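Local structure of uridylate kinase (2IJ9) at residues P112-D117 / D181-K186. The protein probably catalyses the reversible ATP-dependent phosphorylation of UMP to UDP, a step of pyrimidine nucleotide biosynthesis leading to CTP. The protein carries 1 engineered substitution. Residues are numbered along the deposited sequence; the frame is centred on the assembly and turned at random.
Sequences PGHTTD and DLLAAK
His-114 meets Leu-183 and Asp-181 at the start of the helix that begins at Leu-182. One methyl of Leu-183, CD1, sits over a face of the imidazole. It lies 3.6 Å from the ring centroid and 15° off the ring normal, a CH-pi contact. The methyl is displaced toward the rim, and its closest ring atom is ND1, at 3.5 Å. CG of His-114 is anti to its carbonyl carbon and beside the backbone N (chi1 -71°), and CB points toward 181-186. The carboxylate of Asp-181 approaches the same ring obliquely. Its OD2 is 3.8 Å from CD2 of His-114, and the two planes are only 13° apart. NE2 of His-114 and OD2 of Asp-181 are 4.9 Å apart, too far for a salt bridge. OD1 of Asp-181 accepts a weak hydrogen bond from the backbone N of Leu-182.

Further along the chain, Asp-117 lies beside Ala-184, their CA atoms 5.7 Å apart. Its CB packs on CB of Ala-184 at 3.8 Å, a buried methyl that also touches the carbonyl carbon of Asp-117. OD2 of Asp-117 lies 3.6 Å from the backbone N of Asp-181, and no hydrogen bond forms. No hydrogen bond links the two segments; van der Waals contact joins them.

Residues 112-116 belong to the predicted UMP-binding loop of this amino acid kinase family member. The contact therefore sets one flank of that loop against helix 182-191. Pro-112, at the other end, touches Asp-63 and Tyr-64 of helix 59-80. The loop follows strand 104-107 and leads into helix 117-126, where the side chain of Asp-117 also rests on Val-179 and Ile-180, just ahead of helix 182-191.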
ATOM      1  N   PRO B 112     -12.415  -1.443  22.701  1.00116.48           N
ATOM      2  CA  PRO B 112     -12.592  -0.297  21.817  1.00117.78           C
ATOM      3  C   PRO B 112     -12.392   1.049  22.528  1.00126.77           C
ATOM      4  O   PRO B 112     -13.361   1.705  22.905  1.00135.82           O
ATOM      5  CB  PRO B 112     -14.041  -0.454  21.347  1.00117.45           C
ATOM      6  CG  PRO B 112     -14.321  -1.913  21.477  1.00115.75           C
ATOM      7  CD  PRO B 112     -13.612  -2.299  22.731  1.00119.84           C
ATOM      8  N   GLY B 113     -11.137   1.452  22.702  1.00135.84           N
ATOM      9  CA  GLY B 113     -10.810   2.723  23.345  1.00141.13           C
ATOM     10  C   GLY B 113      -9.399   3.166  23.005  1.00144.70           C
ATOM     11  O   GLY B 113      -8.979   3.088  21.848  1.00144.68           O
ATOM     12  N   HIS B 114      -8.667   3.631  24.019  1.00147.63           N
ATOM     13  CA  HIS B 114      -7.254   3.997  23.863  1.00144.55           C
ATOM     14  C   HIS B 114      -6.428   2.759  23.509  1.00132.52           C
ATOM     15  O   HIS B 114      -6.814   1.633  23.833  1.00110.31           O
ATOM     16  CB  HIS B 114      -6.714   4.716  25.109  1.00145.69           C
ATOM     17  CG  HIS B 114      -7.251   6.104  25.284  1.00146.49           C
ATOM     18  ND1 HIS B 114      -8.479   6.363  25.855  1.00165.43           N
ATOM     19  CD2 HIS B 114      -6.730   7.310  24.954  1.00154.68           C
ATOM     20  CE1 HIS B 114      -8.690   7.668  25.873  1.00162.77           C
ATOM     21  NE2 HIS B 114      -7.644   8.265  25.331  1.00164.75           N
ATOM     22  N   THR B 115      -5.299   2.974  22.841  1.00120.17           N
ATOM     23  CA  THR B 115      -4.726   1.913  22.037  1.00113.52           C
ATOM     24  C   THR B 115      -3.238   1.644  22.175  1.00 98.78           C
ATOM     25  O   THR B 115      -2.455   2.513  22.557  1.00 97.93           O
ATOM     26  CB  THR B 115      -5.046   2.128  20.532  1.00132.73           C
ATOM     27  OG1 THR B 115      -5.105   3.532  20.242  1.00156.76           O
ATOM     28  CG2 THR B 115      -6.383   1.481  20.156  1.00139.03           C
ATOM     29  N   THR B 116      -2.915   0.391  21.846  1.00 99.14           N
ATOM     30  CA  THR B 116      -1.573  -0.203  21.642  1.00 75.93           C
ATOM     31  C   THR B 116      -0.537  -0.042  22.736  1.00 83.11           C
ATOM     32  O   THR B 116      -0.134  -1.034  23.334  1.00 86.39           O
ATOM     33  CB  THR B 116      -0.971   0.120  20.280  1.00 81.38           C
ATOM     34  OG1 THR B 116      -2.022   0.259  19.313  1.00 79.32           O
ATOM     35  CG2 THR B 116      -0.037  -1.019  19.867  1.00 65.22           C
ATOM     36  N   ASP B 117      -0.094   1.189  22.973  1.00 92.18           N
ATOM     37  CA  ASP B 117       0.757   1.488  24.118  1.00 89.77           C
ATOM     38  C   ASP B 117       0.011   1.153  25.396  1.00 81.49           C
ATOM     39  O   ASP B 117       0.501   0.379  26.228  1.00 75.16           O
ATOM     40  CB  ASP B 117       1.148   2.966  24.129  1.00101.43           C
ATOM     41  CG  ASP B 117       2.055   3.333  22.981  1.00132.45           C
ATOM     42  OD1 ASP B 117       2.534   2.410  22.286  1.00150.13           O
ATOM     43  OD2 ASP B 117       2.292   4.542  22.775  1.00158.39           O
ATOM     44  N   ASP B 181       1.428   6.963  25.241  1.00118.19           N
ATOM     45  CA  ASP B 181       0.141   7.526  25.672  1.00118.86           C
ATOM     46  C   ASP B 181       0.201   7.916  27.149  1.00114.11           C
ATOM     47  O   ASP B 181       0.998   7.362  27.906  1.00115.33           O
ATOM     48  CB  ASP B 181      -0.980   6.497  25.416  1.00124.11           C
ATOM     49  CG  ASP B 181      -2.384   7.045  25.682  1.00145.38           C
ATOM     50  OD1 ASP B 181      -2.595   8.277  25.585  1.00156.12           O
ATOM     51  OD2 ASP B 181      -3.285   6.225  25.978  1.00166.50           O
ATOM     52  N   LEU B 182      -0.630   8.880  27.546  1.00112.10           N
ATOM     53  CA  LEU B 182      -0.732   9.316  28.939  1.00110.96           C
ATOM     54  C   LEU B 182      -1.199   8.178  29.844  1.00107.65           C
ATOM     55  O   LEU B 182      -0.590   7.924  30.891  1.00 99.86           O
ATOM     56  CB  LEU B 182      -1.691  10.513  29.051  1.00117.22           C
ATOM     57  CG  LEU B 182      -2.246  10.932  30.421  1.00123.00           C
ATOM     58  CD1 LEU B 182      -1.159  11.524  31.328  1.00101.32           C
ATOM     59  CD2 LEU B 182      -3.403  11.909  30.246  1.00119.32           C
ATOM     60  N   LEU B 183      -2.273   7.502  29.430  1.00106.20           N
ATOM     61  CA  LEU B 183      -2.843   6.392  30.200  1.00107.71           C
ATOM     62  C   LEU B 183      -1.871   5.225  30.250  1.00 97.85           C
ATOM     63  O   LEU B 183      -1.807   4.526  31.249  1.00 82.06           O
ATOM     64  CB  LEU B 183      -4.197   5.947  29.637  1.00109.94           C
ATOM     65  CG  LEU B 183      -5.257   7.038  29.418  1.00136.32           C
ATOM     66  CD1 LEU B 183      -6.522   6.466  28.784  1.00138.90           C
ATOM     67  CD2 LEU B 183      -5.587   7.784  30.713  1.00130.82           C
ATOM     68  N   ALA B 184      -1.110   5.041  29.172  1.00 93.08           N
ATOM     69  CA  ALA B 184      -0.029   4.055  29.137  1.00 93.73           C
ATOM     70  C   ALA B 184       0.991   4.328  30.244  1.00100.97           C
ATOM     71  O   ALA B 184       1.331   3.429  31.019  1.00 95.76           O
ATOM     72  CB  ALA B 184       0.655   4.054  27.774  1.00 84.84           C
ATOM     73  N   ALA B 185       1.445   5.580  30.315  1.00111.57           N
ATOM     74  CA  ALA B 185       2.407   6.047  31.325  1.00107.23           C
ATOM     75  C   ALA B 185       1.877   5.903  32.748  1.00101.32           C
ATOM     76  O   ALA B 185       2.561   5.355  33.613  1.00 96.09           O
ATOM     77  CB  ALA B 185       2.797   7.498  31.052  1.00102.11           C
ATOM     78  N   LYS B 186       0.662   6.405  32.976  1.00 96.68           N
ATOM     79  CA  LYS B 186      -0.045   6.211  34.242  1.00 98.67           C
ATOM     80  C   LYS B 186      -0.077   4.731  34.618  1.00 96.53           C
ATOM     81  O   LYS B 186       0.281   4.368  35.742  1.00 94.35           O
ATOM     82  CB  LYS B 186      -1.472   6.760  34.154  1.00 90.94           C
ATOM     83  CG  LYS B 186      -1.556   8.280  34.193  1.00 97.83           C
ATOM     84  CD  LYS B 186      -2.773   8.811  33.440  1.00120.76           C
ATOM     85  CE  LYS B 186      -4.087   8.535  34.168  1.00139.68           C
ATOM     86  NZ  LYS B 186      -4.170   9.200  35.498  1.00126.68           N
TER